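Local structure of glycosyl hydrolase family 61, 2 protein (Heterobasidion irregulare TC 32-1, 5NNS) at residues H80-G94 with N148-T160. The protein uses a copper ion to oxidise cellulose chains at C1, cleaving their beta-1,4-glycosidic bonds with the help of a reducing agent and O2 or H2O2. Sequence-based numbering, arbitrary orientation.
Sequences HTIGPVMVYMANCGG and NYILRHELLAIHT. With CU (copper (II) ion), chain E.
His80 and His159 stack offset at the copper end of segments 80-94 and 148-160, which run as neighbouring antiparallel strands of the AA9 core beta-sandwich. The ring centroids are 4.0 Å apart, the planes at 20°. His80 NE2 binds copper at 2.1 Å as one arm of the histidine brace, with His1 as the other; Tyr167 also belongs to the site. His159 probably binds O2, as in relatives; its CE1 lies over the centre of the His80 ring. Met86, Tyr88 and Ala90 exchange paired backbone hydrogen bonds with Glu154, Arg152 and Ile150. Met86 turns at chi3 (-77°), which brings CE to 3.5 Å from Glu154 OE1. Arg152 runs extended as far as NE beside Tyr88, whose CD1 meets NH1 at the guanidinium edge, 3.3 Å away. Arg152 also forms a salt bridge with Glu154; its NE hydrogen-bonds Ser48 O, and Glu154 OE1 Tyr195 OH. Asn91 CG lies over one face of the Tyr149 ring, whose OH hydrogen-bonds Ala145 O and water 2. With an alanine at Tyr149, Asn91 would probably lose the ring beneath it, and Ala145 O and water 2 a hydroxyl partner. Asn148 ND2 donates to Gly94 O at 2.7 Å, from above the carbonyl plane.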
ATOM      1  N   HIS A  80      12.251   1.430  -9.971  1.00 12.01           N
ATOM      2  CA  HIS A  80      11.261   1.951 -10.909  1.00 12.02           C
ATOM      3  C   HIS A  80      10.804   3.352 -10.534  1.00 12.01           C
ATOM      4  O   HIS A  80      10.749   3.706  -9.360  1.00 12.15           O
ATOM      5  CB  HIS A  80      10.103   0.976 -11.018  1.00 11.98           C
ATOM      6  CG  HIS A  80      10.541  -0.397 -11.403  1.00 11.92           C
ATOM      7  ND1 HIS A  80      11.339  -0.637 -12.500  1.00 12.09           N
ATOM      8  CD2 HIS A  80      10.335  -1.598 -10.816  1.00 11.90           C
ATOM      9  CE1 HIS A  80      11.586  -1.933 -12.585  1.00 12.05           C
ATOM     10  NE2 HIS A  80      10.994  -2.537 -11.572  1.00 11.90           N
ATOM     11  N   THR A  81      10.518   4.158 -11.550  1.00 11.82           N
ATOM     12  CA  THR A  81      10.225   5.575 -11.360  1.00 11.70           C
ATOM     13  C   THR A  81       8.879   6.046 -11.926  1.00 11.41           C
ATOM     14  O   THR A  81       8.496   7.186 -11.683  1.00 11.35           O
ATOM     15  CB  THR A  81      11.355   6.410 -11.975  1.00 11.80           C
ATOM     16  OG1 THR A  81      11.596   5.972 -13.319  1.00 11.97           O
ATOM     17  CG2 THR A  81      12.617   6.241 -11.163  1.00 11.96           C
ATOM     18  N   ILE A  82       8.154   5.181 -12.634  1.00 11.22           N
ATOM     19  CA  ILE A  82       6.926   5.575 -13.334  1.00 11.27           C
ATOM     20  C   ILE A  82       5.709   4.826 -12.775  1.00 11.08           C
ATOM     21  O   ILE A  82       5.581   3.614 -12.941  1.00 11.19           O
ATOM     22  CB  ILE A  82       7.046   5.327 -14.852  1.00 11.41           C
ATOM     23  CG1 ILE A  82       8.224   6.122 -15.436  1.00 11.66           C
ATOM     24  CG2 ILE A  82       5.753   5.697 -15.569  1.00 11.35           C
ATOM     25  CD1 ILE A  82       8.741   5.577 -16.757  1.00 11.83           C
ATOM     26  N   GLY A  83       4.838   5.572 -12.102  1.00 10.70           N
ATOM     27  CA  GLY A  83       3.552   5.082 -11.611  1.00 10.62           C
ATOM     28  C   GLY A  83       3.183   5.701 -10.268  1.00 10.35           C
ATOM     29  O   GLY A  83       4.000   6.402  -9.666  1.00 10.15           O
ATOM     30  N   PRO A  84       1.944   5.465  -9.797  1.00 10.34           N
ATOM     31  CA  PRO A  84       1.502   6.069  -8.548  1.00 10.36           C
ATOM     32  C   PRO A  84       1.977   5.323  -7.308  1.00 10.52           C
ATOM     33  O   PRO A  84       2.326   4.146  -7.388  1.00 10.44           O
ATOM     34  CB  PRO A  84      -0.025   5.980  -8.644  1.00 10.32           C
ATOM     35  CG  PRO A  84      -0.263   4.757  -9.453  1.00 10.17           C
ATOM     36  CD  PRO A  84       0.827   4.784 -10.486  1.00 10.26           C
ATOM     37  N   VAL A  85       1.989   6.036  -6.180  1.00 10.69           N
ATOM     38  CA  VAL A  85       2.111   5.446  -4.843  1.00 10.76           C
ATOM     39  C   VAL A  85       0.751   5.580  -4.181  1.00 10.89           C
ATOM     40  O   VAL A  85       0.122   6.628  -4.297  1.00 10.73           O
ATOM     41  CB  VAL A  85       3.138   6.198  -3.966  1.00 10.74           C
ATOM     42  CG1 VAL A  85       3.234   5.563  -2.579  1.00 10.64           C
ATOM     43  CG2 VAL A  85       4.503   6.255  -4.653  1.00 10.72           C
ATOM     44  N   MET A  86       0.306   4.534  -3.488  1.00 11.07           N
ATOM     45  CA  MET A  86      -0.981   4.556  -2.787  1.00 11.33           C
ATOM     46  C   MET A  86      -0.821   3.975  -1.399  1.00 11.48           C
ATOM     47  O   MET A  86      -0.109   2.981  -1.212  1.00 11.57           O
ATOM     48  CB  MET A  86      -2.031   3.757  -3.565  1.00 11.41           C
ATOM     49  CG  MET A  86      -2.399   4.379  -4.901  1.00 11.51           C
ATOM     50  SD  MET A  86      -3.359   3.248  -5.918  1.00 11.86           S
ATOM     51  CE  MET A  86      -2.056   2.162  -6.510  1.00 11.60           C
ATOM     52  N   VAL A  87      -1.481   4.602  -0.430  1.00 11.65           N
ATOM     53  CA  VAL A  87      -1.516   4.110   0.942  1.00 12.00           C
ATOM     54  C   VAL A  87      -2.975   3.864   1.318  1.00 12.51           C
ATOM     55  O   VAL A  87      -3.808   4.762   1.225  1.00 12.38           O
ATOM     56  CB  VAL A  87      -0.826   5.083   1.914  1.00 11.98           C
ATOM     57  CG1 VAL A  87      -0.680   4.454   3.296  1.00 12.00           C
ATOM     58  CG2 VAL A  87       0.542   5.483   1.364  1.00 11.98           C
ATOM     59  N   TYR A  88      -3.275   2.623   1.693  1.00 13.44           N
ATOM     60  CA  TYR A  88      -4.613   2.201   2.091  1.00 14.04           C
ATOM     61  C   TYR A  88      -4.611   1.812   3.564  1.00 14.69           C
ATOM     62  O   TYR A  88      -3.562   1.479   4.140  1.00 14.77           O
ATOM     63  CB  TYR A  88      -5.057   0.966   1.294  1.00 13.99           C
ATOM     64  CG  TYR A  88      -5.472   1.180  -0.147  1.00 14.08           C
ATOM     65  CD1 TYR A  88      -4.520   1.309  -1.160  1.00 14.13           C
ATOM     66  CD2 TYR A  88      -6.824   1.197  -0.514  1.00 14.22           C
ATOM     67  CE1 TYR A  88      -4.897   1.474  -2.487  1.00 14.10           C
ATOM     68  CE2 TYR A  88      -7.210   1.361  -1.842  1.00 14.16           C
ATOM     69  CZ  TYR A  88      -6.243   1.498  -2.822  1.00 14.17           C
ATOM     70  OH  TYR A  88      -6.618   1.661  -4.137  1.00 14.28           O
ATOM     71  N   MET A  89      -5.800   1.833   4.158  1.00 15.08           N
ATOM     72  CA  MET A  89      -6.043   1.161   5.428  1.00 15.47           C
ATOM     73  C   MET A  89      -7.355   0.381   5.386  1.00 15.77           C
ATOM     74  O   MET A  89      -8.213   0.620   4.534  1.00 15.24           O
ATOM     75  CB  MET A  89      -6.090   2.164   6.572  1.00 15.73           C
ATOM     76  CG  MET A  89      -4.787   2.887   6.854  1.00 15.79           C
ATOM     77  SD  MET A  89      -5.096   4.126   8.124  1.00 15.81           S
ATOM     78  CE  MET A  89      -5.130   3.098   9.591  1.00 15.72           C
ATOM     79  N   ALA A  90      -7.490  -0.551   6.322  1.00 16.38           N
ATOM     80  CA  ALA A  90      -8.702  -1.345   6.476  1.00 17.24           C
ATOM     81  C   ALA A  90      -8.866  -1.748   7.924  1.00 18.07           C
ATOM     82  O   ALA A  90      -7.910  -2.193   8.546  1.00 17.86           O
ATOM     83  CB  ALA A  90      -8.626  -2.593   5.609  1.00 17.36           C
ATOM     84  N   ASN A  91     -10.085  -1.607   8.441  1.00 19.69           N
ATOM     85  CA  ASN A  91     -10.443  -2.121   9.762  1.00 20.54           C
ATOM     86  C   ASN A  91     -10.445  -3.645   9.696  1.00 21.81           C
ATOM     87  O   ASN A  91     -11.038  -4.226   8.794  1.00 21.95           O
ATOM     88  CB  ASN A  91     -11.827  -1.605  10.181  1.00 20.23           C
ATOM     89  CG  ASN A  91     -12.056  -1.676  11.683  1.00 20.07           C
ATOM     90  OD1 ASN A  91     -11.849  -2.717  12.315  1.00 19.26           O
ATOM     91  ND2 ASN A  91     -12.495  -0.561  12.260  1.00 19.90           N
ATOM     92  N   CYS A  92      -9.769  -4.284  10.646  1.00 24.00           N
ATOM     93  CA  CYS A  92      -9.719  -5.748  10.715  1.00 25.61           C
ATOM     94  C   CYS A  92     -11.008  -6.374  11.270  1.00 26.45           C
ATOM     95  O   CYS A  92     -11.225  -7.578  11.107  1.00 26.57           O
ATOM     96  CB  CYS A  92      -8.511  -6.199  11.545  1.00 26.24           C
ATOM     97  SG  CYS A  92      -6.921  -5.770  10.797  1.00 27.51           S
ATOM     98  N   GLY A  93     -11.847  -5.573  11.930  1.00 27.07           N
ATOM     99  CA  GLY A  93     -13.120  -6.055  12.475  1.00 28.73           C
ATOM    100  C   GLY A  93     -12.931  -7.175  13.480  1.00 29.23           C
ATOM    101  O   GLY A  93     -13.597  -8.206  13.394  1.00 30.54           O
ATOM    102  N   GLY A  94     -12.012  -6.956  14.423  1.00 29.41           N
ATOM    103  CA  GLY A  94     -11.554  -7.983  15.358  1.00 29.75           C
ATOM    104  C   GLY A  94     -10.039  -7.961  15.462  1.00 30.03           C
ATOM    105  O   GLY A  94      -9.424  -6.895  15.396  1.00 31.53           O
ATOM    106  N   ASN A 148      -8.450  -1.824  15.385  1.00 21.66           N
ATOM    107  CA  ASN A 148      -7.407  -2.634  14.780  1.00 21.59           C
ATOM    108  C   ASN A 148      -7.499  -2.482  13.263  1.00 21.11           C
ATOM    109  O   ASN A 148      -8.574  -2.695  12.679  1.00 21.12           O
ATOM    110  CB  ASN A 148      -7.587  -4.093  15.186  1.00 22.01           C
ATOM    111  CG  ASN A 148      -7.641  -4.272  16.692  1.00 22.59           C
ATOM    112  OD1 ASN A 148      -6.794  -3.750  17.421  1.00 22.69           O
ATOM    113  ND2 ASN A 148      -8.643  -5.010  17.168  1.00 22.87           N
ATOM    114  N   TYR A 149      -6.380  -2.100  12.645  1.00 19.86           N
ATOM    115  CA  TYR A 149      -6.317  -1.791  11.215  1.00 18.89           C
ATOM    116  C   TYR A 149      -5.090  -2.396  10.546  1.00 18.15           C
ATOM    117  O   TYR A 149      -4.021  -2.488  11.163  1.00 17.83           O
ATOM    118  CB  TYR A 149      -6.240  -0.279  10.995  1.00 18.65           C
ATOM    119  CG  TYR A 149      -7.465   0.501  11.377  1.00 18.52           C
ATOM    120  CD1 TYR A 149      -7.666   0.910  12.692  1.00 18.39           C
ATOM    121  CD2 TYR A 149      -8.415   0.867  10.418  1.00 18.39           C
ATOM    122  CE1 TYR A 149      -8.783   1.646  13.052  1.00 18.18           C
ATOM    123  CE2 TYR A 149      -9.540   1.602  10.766  1.00 18.21           C
ATOM    124  CZ  TYR A 149      -9.719   1.992  12.086  1.00 18.36           C
ATOM    125  OH  TYR A 149     -10.827   2.722  12.438  1.00 18.33           O
ATOM    126  N   ILE A 150      -5.242  -2.783   9.279  1.00 17.29           N
ATOM    127  CA  ILE A 150      -4.092  -2.998   8.406  1.00 16.95           C
ATOM    128  C   ILE A 150      -3.705  -1.652   7.787  1.00 16.38           C
ATOM    129  O   ILE A 150      -4.581  -0.864   7.436  1.00 16.36           O
ATOM    130  CB  ILE A 150      -4.398  -3.982   7.260  1.00 17.01           C
ATOM    131  CG1 ILE A 150      -4.831  -5.350   7.802  1.00 17.04           C
ATOM    132  CG2 ILE A 150      -3.188  -4.130   6.341  1.00 17.11           C
ATOM    133  CD1 ILE A 150      -3.804  -6.056   8.670  1.00 16.99           C
ATOM    134  N   LEU A 151      -2.401  -1.402   7.673  1.00 15.75           N
ATOM    135  CA  LEU A 151      -1.854  -0.271   6.926  1.00 15.46           C
ATOM    136  C   LEU A 151      -1.147  -0.845   5.711  1.00 15.06           C
ATOM    137  O   LEU A 151      -0.203  -1.628   5.858  1.00 15.53           O
ATOM    138  CB  LEU A 151      -0.846   0.509   7.773  1.00 15.70           C
ATOM    139  CG  LEU A 151      -0.094   1.662   7.089  1.00 15.67           C
ATOM    140  CD1 LEU A 151      -1.064   2.777   6.739  1.00 15.72           C
ATOM    141  CD2 LEU A 151       1.039   2.181   7.969  1.00 15.69           C
ATOM    142  N   ARG A 152      -1.580  -0.421   4.525  1.00 14.12           N
ATOM    143  CA  ARG A 152      -1.190  -1.043   3.269  1.00 13.36           C
ATOM    144  C   ARG A 152      -0.500  -0.025   2.360  1.00 12.77           C
ATOM    145  O   ARG A 152      -1.089   1.013   2.047  1.00 12.47           O
ATOM    146  CB  ARG A 152      -2.439  -1.620   2.587  1.00 13.46           C
ATOM    147  CG  ARG A 152      -2.273  -1.986   1.115  1.00 13.41           C
ATOM    148  CD  ARG A 152      -3.484  -2.723   0.582  1.00 13.53           C
ATOM    149  NE  ARG A 152      -3.176  -3.454  -0.646  1.00 13.45           N
ATOM    150  CZ  ARG A 152      -3.228  -2.955  -1.882  1.00 13.68           C
ATOM    151  NH1 ARG A 152      -3.577  -1.690  -2.106  1.00 13.72           N
ATOM    152  NH2 ARG A 152      -2.929  -3.741  -2.911  1.00 13.73           N
ATOM    153  N   HIS A 153       0.732  -0.330   1.935  1.00 11.96           N
ATOM    154  CA  HIS A 153       1.454   0.494   0.950  1.00 11.52           C
ATOM    155  C   HIS A 153       1.503  -0.236  -0.378  1.00 11.16           C
ATOM    156  O   HIS A 153       1.730  -1.445  -0.410  1.00 10.99           O
ATOM    157  CB  HIS A 153       2.874   0.808   1.417  1.00 11.35           C
ATOM    158  CG  HIS A 153       2.923   1.721   2.598  1.00 11.36           C
ATOM    159  ND1 HIS A 153       2.712   1.280   3.884  1.00 11.43           N
ATOM    160  CD2 HIS A 153       3.133   3.056   2.687  1.00 11.47           C
ATOM    161  CE1 HIS A 153       2.795   2.303   4.718  1.00 11.55           C
ATOM    162  NE2 HIS A 153       3.057   3.392   4.019  1.00 11.36           N
ATOM    163  N   GLU A 154       1.305   0.510  -1.466  1.00 10.75           N
ATOM    164  CA  GLU A 154       1.250  -0.061  -2.798  1.00 10.49           C
ATOM    165  C   GLU A 154       1.945   0.823  -3.822  1.00 10.41           C
ATOM    166  O   GLU A 154       1.722   2.043  -3.871  1.00 10.28           O
ATOM    167  CB  GLU A 154      -0.194  -0.291  -3.222  1.00 10.46           C
ATOM    168  CG  GLU A 154      -0.330  -1.058  -4.528  1.00 10.38           C
ATOM    169  CD  GLU A 154      -1.759  -1.437  -4.845  1.00 10.43           C
ATOM    170  OE1 GLU A 154      -2.682  -0.635  -4.570  1.00 10.33           O
ATOM    171  OE2 GLU A 154      -1.969  -2.558  -5.356  1.00 10.49           O
ATOM    172  N   LEU A 155       2.780   0.184  -4.636  1.00 10.17           N
ATOM    173  CA  LEU A 155       3.407   0.818  -5.782  1.00 10.11           C
ATOM    174  C   LEU A 155       2.858   0.152  -7.017  1.00 10.13           C
ATOM    175  O   LEU A 155       2.804  -1.077  -7.089  1.00 10.43           O
ATOM    176  CB  LEU A 155       4.922   0.647  -5.727  1.00  9.97           C
ATOM    177  CG  LEU A 155       5.623   1.173  -4.472  1.00  9.91           C
ATOM    178  CD1 LEU A 155       7.133   1.059  -4.628  1.00  9.85           C
ATOM    179  CD2 LEU A 155       5.241   2.610  -4.155  1.00  9.87           C
ATOM    180  N   LEU A 156       2.428   0.964  -7.974  1.00 10.11           N
ATOM    181  CA  LEU A 156       1.943   0.472  -9.253  1.00 10.11           C
ATOM    182  C   LEU A 156       2.921   0.974 -10.301  1.00 10.08           C
ATOM    183  O   LEU A 156       2.825   2.112 -10.742  1.00  9.76           O
ATOM    184  CB  LEU A 156       0.515   0.965  -9.520  1.00 10.08           C
ATOM    185  CG  LEU A 156      -0.064   0.772 -10.928  1.00 10.24           C
ATOM    186  CD1 LEU A 156       0.108  -0.657 -11.419  1.00 10.23           C
ATOM    187  CD2 LEU A 156      -1.526   1.201 -10.981  1.00 10.25           C
ATOM    188  N   ALA A 157       3.877   0.122 -10.662  1.00 10.18           N
ATOM    189  CA  ALA A 157       4.847   0.421 -11.705  1.00 10.37           C
ATOM    190  C   ALA A 157       4.233   0.104 -13.066  1.00 10.47           C
ATOM    191  O   ALA A 157       3.805  -1.024 -13.297  1.00 10.34           O
ATOM    192  CB  ALA A 157       6.124  -0.381 -11.494  1.00 10.38           C
ATOM    193  N   ILE A 158       4.207   1.100 -13.953  1.00 10.64           N
ATOM    194  CA  ILE A 158       3.546   0.993 -15.268  1.00 10.92           C
ATOM    195  C   ILE A 158       4.503   1.291 -16.435  1.00 11.29           C
ATOM    196  O   ILE A 158       4.096   1.783 -17.493  1.00 11.15           O
ATOM    197  CB  ILE A 158       2.280   1.889 -15.331  1.00 10.90           C
ATOM    198  CG1 ILE A 158       2.614   3.376 -15.129  1.00 10.83           C
ATOM    199  CG2 ILE A 158       1.278   1.427 -14.287  1.00 10.85           C
ATOM    200  CD1 ILE A 158       1.419   4.293 -15.306  1.00 10.88           C
ATOM    201  N   HIS A 159       5.774   0.963 -16.217  1.00 11.73           N
ATOM    202  CA  HIS A 159       6.837   1.122 -17.204  1.00 12.40           C
ATOM    203  C   HIS A 159       6.825   0.063 -18.313  1.00 12.97           C
ATOM    204  O   HIS A 159       7.453   0.275 -19.353  1.00 12.93           O
ATOM    205  CB  HIS A 159       8.215   1.119 -16.520  1.00 12.39           C
ATOM    206  CG  HIS A 159       8.491  -0.117 -15.725  1.00 12.32           C
ATOM    207  ND1 HIS A 159       8.053  -0.278 -14.427  1.00 12.41           N
ATOM    208  CD2 HIS A 159       9.141  -1.258 -16.047  1.00 12.27           C
ATOM    209  CE1 HIS A 159       8.427  -1.464 -13.981  1.00 12.50           C
ATOM    210  NE2 HIS A 159       9.095  -2.074 -14.943  1.00 12.45           N
ATOM    211  N   THR A 160       6.161  -1.074 -18.082  1.00 13.61           N
ATOM    212  CA  THR A 160       5.997  -2.110 -19.118  1.00 14.40           C
ATOM    213  C   THR A 160       4.615  -2.006 -19.743  1.00 14.48           C
ATOM    214  O   THR A 160       3.613  -2.119 -19.042  1.00 14.49           O
ATOM    215  CB  THR A 160       6.176  -3.522 -18.538  1.00 14.67           C
ATOM    216  OG1 THR A 160       7.465  -3.610 -17.941  1.00 15.62           O
ATOM    217  CG2 THR A 160       6.063  -4.596 -19.616  1.00 14.78           C
TER
HETATM  218 CU    CU E 303      10.869  -4.500 -10.771  1.00 20.84          CU
HETATM  219  O   HOH W   1       7.779   2.134 -13.327  1.00 13.54           O
HETATM  220  O   HOH W   2     -13.188   2.136  10.818  1.00 23.08           O
HETATM  221  O   HOH W   3     -11.226  -3.362  14.890  1.00 25.30           O